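Local coordinates for protein inositol monophosphatase (PDB 4N81) that probably acts as a magnesium-dependent phosphatase of the inositol monophosphatase superfamily, removing phosphate groups from small substrates, at residues G96-V108 with V114-R126. Sequence-based numbering, arbitrary orientation.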
loop_
_atom_site.group_PDB
_atom_site.type_symbol
_atom_site.label_atom_id
_atom_site.label_comp_id
_atom_site.label_asym_id
_atom_site.label_seq_id
_atom_site.Cartn_x
_atom_site.Cartn_y
_atom_site.Cartn_z
ATOM N N GLY A 96 0.230 10.861 0.264
ATOM C CA GLY A 96 1.504 10.201 0.574
ATOM C C GLY A 96 2.229 9.626 -0.642
ATOM O O GLY A 96 3.270 8.959 -0.509
ATOM N N GLY A 97 1.698 9.871 -1.841
ATOM C CA GLY A 97 2.415 9.421 -3.030
ATOM C C GLY A 97 2.241 7.938 -3.319
ATOM O O GLY A 97 3.057 7.333 -4.027
ATOM N N ARG A 98 1.222 7.315 -2.709
ATOM C CA ARG A 98 0.931 5.897 -2.955
ATOM C C ARG A 98 -0.098 5.662 -4.019
ATOM O O ARG A 98 -1.137 6.318 -4.027
ATOM C CB ARG A 98 0.356 5.243 -1.687
ATOM C CG ARG A 98 1.347 5.355 -0.463
ATOM C CD ARG A 98 0.625 4.755 0.773
ATOM N NE ARG A 98 1.582 4.493 1.875
ATOM C CZ ARG A 98 1.305 3.621 2.847
ATOM N NH1 ARG A 98 0.134 2.965 2.833
ATOM N NH2 ARG A 98 2.190 3.414 3.817
ATOM N N ALA A 99 0.140 4.664 -4.869
ATOM C CA ALA A 99 -0.819 4.407 -5.964
ATOM C C ALA A 99 -1.824 3.325 -5.551
ATOM O O ALA A 99 -2.177 2.436 -6.350
ATOM C CB ALA A 99 -0.065 3.978 -7.225
ATOM N N SER A 100 -2.264 3.366 -4.306
ATOM C CA SER A 100 -3.405 2.518 -3.909
ATOM C C SER A 100 -4.744 3.243 -4.018
ATOM O O SER A 100 -5.783 2.632 -3.771
ATOM C CB SER A 100 -3.225 2.064 -2.453
ATOM O OG SER A 100 -3.095 3.233 -1.616
ATOM N N PHE A 101 -4.735 4.553 -4.278
ATOM C CA PHE A 101 -5.986 5.294 -4.364
ATOM C C PHE A 101 -6.735 4.902 -5.626
ATOM O O PHE A 101 -6.124 4.379 -6.548
ATOM C CB PHE A 101 -5.762 6.822 -4.357
ATOM C CG PHE A 101 -5.143 7.329 -5.613
ATOM C CD1 PHE A 101 -5.935 7.787 -6.664
ATOM C CD2 PHE A 101 -3.767 7.348 -5.761
ATOM C CE1 PHE A 101 -5.349 8.252 -7.833
ATOM C CE2 PHE A 101 -3.183 7.770 -6.938
ATOM C CZ PHE A 101 -3.987 8.242 -7.980
ATOM N N GLY A 102 -8.056 5.139 -5.669
ATOM C CA GLY A 102 -8.796 4.886 -6.919
ATOM C C GLY A 102 -9.941 5.867 -7.130
ATOM O O GLY A 102 -10.495 6.436 -6.176
ATOM N N THR A 103 -10.314 6.065 -8.391
ATOM C CA THR A 103 -11.539 6.794 -8.683
ATOM C C THR A 103 -12.662 5.773 -8.532
ATOM O O THR A 103 -12.598 4.678 -9.101
ATOM C CB THR A 103 -11.493 7.294 -10.124
ATOM O OG1 THR A 103 -10.433 8.258 -10.249
ATOM C CG2 THR A 103 -12.864 7.941 -10.537
ATOM N N LEU A 104 -13.720 6.137 -7.817
ATOM C CA LEU A 104 -14.897 5.267 -7.717
ATOM C C LEU A 104 -16.046 5.923 -8.447
ATOM O O LEU A 104 -16.335 7.106 -8.193
ATOM C CB LEU A 104 -15.295 5.099 -6.245
ATOM C CG LEU A 104 -14.204 4.591 -5.298
ATOM C CD1 LEU A 104 -14.747 4.349 -3.872
ATOM C CD2 LEU A 104 -13.673 3.259 -5.869
ATOM N N ILE A 105 -16.715 5.164 -9.316
ATOM C CA ILE A 105 -17.938 5.658 -9.963
ATOM C C ILE A 105 -19.033 4.603 -9.747
ATOM O O ILE A 105 -18.820 3.409 -10.000
ATOM C CB ILE A 105 -17.661 5.822 -11.469
ATOM C CG1 ILE A 105 -16.598 6.925 -11.684
ATOM C CG2 ILE A 105 -18.996 6.070 -12.280
ATOM C CD1 ILE A 105 -15.776 6.752 -12.935
ATOM N N ALA A 106 -20.224 5.021 -9.365
ATOM C CA ALA A 106 -21.271 4.033 -9.180
ATOM C C ALA A 106 -22.577 4.575 -9.703
ATOM O O ALA A 106 -22.773 5.787 -9.707
ATOM C CB ALA A 106 -21.401 3.703 -7.714
ATOM N N LEU A 107 -23.440 3.672 -10.184
ATOM C CA LEU A 107 -24.847 4.010 -10.467
ATOM C C LEU A 107 -25.685 3.258 -9.423
ATOM O O LEU A 107 -25.454 2.064 -9.190
ATOM C CB LEU A 107 -25.253 3.522 -11.862
ATOM C CG LEU A 107 -26.734 3.706 -12.226
ATOM C CD1 LEU A 107 -27.156 5.184 -12.073
ATOM C CD2 LEU A 107 -27.018 3.204 -13.664
ATOM N N VAL A 108 -26.677 3.958 -8.843
ATOM C CA VAL A 108 -27.401 3.480 -7.692
ATOM C C VAL A 108 -28.883 3.616 -8.047
ATOM O O VAL A 108 -29.275 4.647 -8.574
ATOM C CB VAL A 108 -27.046 4.347 -6.465
ATOM C CG1 VAL A 108 -27.946 4.032 -5.313
ATOM C CG2 VAL A 108 -25.605 4.115 -6.054
ATOM N N VAL A 114 -25.930 -0.541 -8.444
ATOM C CA VAL A 114 -26.151 -1.541 -9.493
ATOM C C VAL A 114 -24.971 -1.558 -10.482
ATOM O O VAL A 114 -24.862 -2.465 -11.320
ATOM C CB VAL A 114 -27.448 -1.307 -10.252
ATOM C CG1 VAL A 114 -28.657 -1.416 -9.286
ATOM C CG2 VAL A 114 -27.413 0.065 -10.933
ATOM N N LEU A 115 -24.064 -0.587 -10.364
ATOM C CA LEU A 115 -22.891 -0.587 -11.273
ATOM C C LEU A 115 -21.770 0.103 -10.538
ATOM O O LEU A 115 -22.032 1.081 -9.865
ATOM C CB LEU A 115 -23.277 0.246 -12.547
ATOM C CG LEU A 115 -22.312 0.577 -13.681
ATOM C CD1 LEU A 115 -23.203 1.176 -14.804
ATOM C CD2 LEU A 115 -21.266 1.571 -13.328
ATOM N N GLY A 116 -20.529 -0.379 -10.667
ATOM C CA GLY A 116 -19.430 0.261 -9.967
ATOM C C GLY A 116 -18.140 0.096 -10.745
ATOM O O GLY A 116 -17.900 -0.957 -11.335
ATOM N N ILE A 117 -17.293 1.118 -10.731
ATOM C CA ILE A 117 -15.943 1.011 -11.272
ATOM C C ILE A 117 -14.985 1.496 -10.188
ATOM O O ILE A 117 -15.269 2.536 -9.502
ATOM C CB ILE A 117 -15.778 1.880 -12.574
ATOM C CG1 ILE A 117 -16.509 1.210 -13.756
ATOM C CG2 ILE A 117 -14.292 2.044 -12.946
ATOM C CD1 ILE A 117 -16.322 1.924 -15.110
ATOM N N ILE A 118 -13.886 0.746 -10.018
ATOM C CA ILE A 118 -12.698 1.258 -9.321
ATOM C C ILE A 118 -11.639 1.444 -10.390
ATOM O O ILE A 118 -11.313 0.489 -11.102
ATOM C CB ILE A 118 -12.087 0.239 -8.306
ATOM C CG1 ILE A 118 -13.078 -0.092 -7.146
ATOM C CG2 ILE A 118 -10.783 0.808 -7.723
ATOM C CD1 ILE A 118 -12.737 -1.496 -6.444
ATOM N N ASN A 119 -11.054 2.634 -10.480
ATOM C CA ASN A 119 -9.984 2.817 -11.445
ATOM C C ASN A 119 -8.747 3.379 -10.797
ATOM O O ASN A 119 -8.810 4.458 -10.204
ATOM C CB ASN A 119 -10.408 3.773 -12.565
ATOM C CG ASN A 119 -9.360 3.832 -13.694
ATOM O OD1 ASN A 119 -9.106 2.834 -14.342
ATOM N ND2 ASN A 119 -8.737 5.001 -13.898
ATOM N N GLN A 120 -7.619 2.692 -10.971
ATOM C CA GLN A 120 -6.345 3.192 -10.441
ATOM C C GLN A 120 -5.680 3.786 -11.655
ATOM O O GLN A 120 -5.227 3.054 -12.549
ATOM C CB GLN A 120 -5.525 1.970 -9.921
ATOM C CG GLN A 120 -4.614 2.365 -8.710
ATOM C CD GLN A 120 -3.756 3.586 -9.032
ATOM O OE1 GLN A 120 -3.036 3.601 -10.031
ATOM N NE2 GLN A 120 -3.842 4.608 -8.208
ATOM N N PRO A 121 -5.597 5.142 -11.705
ATOM C CA PRO A 121 -5.174 5.773 -12.961
ATOM C C PRO A 121 -3.671 5.791 -13.158
ATOM O O PRO A 121 -3.232 6.129 -14.264
ATOM C CB PRO A 121 -5.721 7.194 -12.846
ATOM C CG PRO A 121 -5.770 7.452 -11.304
ATOM C CD PRO A 121 -6.188 6.104 -10.747
ATOM N N ILE A 122 -2.885 5.460 -12.118
ATOM C CA ILE A 122 -1.427 5.488 -12.301
ATOM C C ILE A 122 -0.987 4.172 -12.937
ATOM O O ILE A 122 -0.271 4.156 -13.943
ATOM C CB ILE A 122 -0.691 5.700 -10.931
ATOM C CG1 ILE A 122 -1.276 6.938 -10.216
ATOM C CG2 ILE A 122 0.861 5.838 -11.143
ATOM C CD1 ILE A 122 -1.325 8.229 -11.088
ATOM N N HIS A 123 -1.431 3.063 -12.364
ATOM C CA HIS A 123 -1.079 1.737 -12.933
ATOM C C HIS A 123 -2.049 1.134 -13.906
ATOM O O HIS A 123 -1.812 0.045 -14.437
ATOM C CB HIS A 123 -0.614 0.800 -11.826
ATOM C CG HIS A 123 0.661 1.307 -11.213
ATOM N ND1 HIS A 123 0.829 1.485 -9.856
ATOM C CD2 HIS A 123 1.791 1.779 -11.810
ATOM C CE1 HIS A 123 2.031 1.999 -9.637
ATOM N NE2 HIS A 123 2.624 2.209 -10.804
ATOM N N GLN A 124 -3.116 1.875 -14.178
ATOM C CA GLN A 124 -4.133 1.437 -15.148
ATOM C C GLN A 124 -4.720 0.076 -14.760
ATOM O O GLN A 124 -4.611 -0.904 -15.497
ATOM C CB GLN A 124 -3.553 1.370 -16.566
ATOM C CG GLN A 124 -2.620 2.498 -16.881
ATOM C CD GLN A 124 -3.361 3.698 -17.293
ATOM O OE1 GLN A 124 -4.300 4.126 -16.608
ATOM N NE2 GLN A 124 -2.985 4.253 -18.446
ATOM N N GLU A 125 -5.327 0.036 -13.591
ATOM C CA GLU A 125 -5.999 -1.163 -13.138
ATOM C C GLU A 125 -7.446 -0.743 -12.921
ATOM O O GLU A 125 -7.722 0.169 -12.114
ATOM C CB GLU A 125 -5.404 -1.566 -11.787
ATOM C CG GLU A 125 -3.876 -1.819 -11.892
ATOM C CD GLU A 125 -3.243 -2.243 -10.545
ATOM O OE1 GLU A 125 -2.666 -3.363 -10.461
ATOM O OE2 GLU A 125 -3.317 -1.427 -9.599
ATOM N N ARG A 126 -8.361 -1.462 -13.570
ATOM C CA ARG A 126 -9.755 -1.067 -13.555
ATOM C C ARG A 126 -10.658 -2.276 -13.275
ATOM O O ARG A 126 -10.638 -3.275 -14.025
ATOM C CB ARG A 126 -10.152 -0.433 -14.897
ATOM C CG ARG A 126 -11.620 0.060 -14.884
ATOM C CD ARG A 126 -11.972 0.912 -16.144
ATOM N NE ARG A 126 -11.136 2.110 -16.185
ATOM C CZ ARG A 126 -11.227 3.083 -17.097
ATOM N NH1 ARG A 126 -12.139 3.037 -18.074
ATOM N NH2 ARG A 126 -10.391 4.114 -17.019
HETATM O O HOH W 1 -1.387 0.348 -8.018
HETATM O O HOH W 2 -9.641 7.523 -12.785
#
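Gln120 and Phe101 lock together where an antiparallel beta hairpin, strands 102-109 and 112-120 in the large sheet of the inositol monophosphatase fold, opens at its base. Bent at chi2 (-52°), the glutamine chain brings NE2 over the centre of the phenyl ring, 3.4 Å above its plane, with amide and ring planes almost perpendicular. The same NE2 donates to Phe101 O (2.8 Å), while OE1 accepts from the backbone N of both Ile122 and His123, which fixes the amide's rotation. Pro121 CG meets Phe101 CE1 obliquely at 3.6 Å, and Ile122 CG1 comes obliquely to CZ; the ring also makes an edge-to-face stack with Phe94. The side chain of Ile88, a residue predicted to bind magnesium, lies close to that of Phe101.

Farther along, paired backbone bonds join Thr103 to Asn119 and Ile105 to Ile117. On one face Thr103, Leu107 and Ile117 pack against helix 7-24. On the other, glycines supply the hollows: Ile118 CG2 lies where a side chain on Gly102 would be, and Ala106 faces bare Gly116, their CA atoms only 4.3 Å apart. Between them Leu104 and Ile118 run side by side, CD2 to CG1 at 3.6 Å, and both touch Cys187. A classic beta bulge interrupts the register near the turn, Leu107 O accepting from both Val114 N and Leu115 N. There Val114 CG2 leans on Leu107 CG at 3.9 Å.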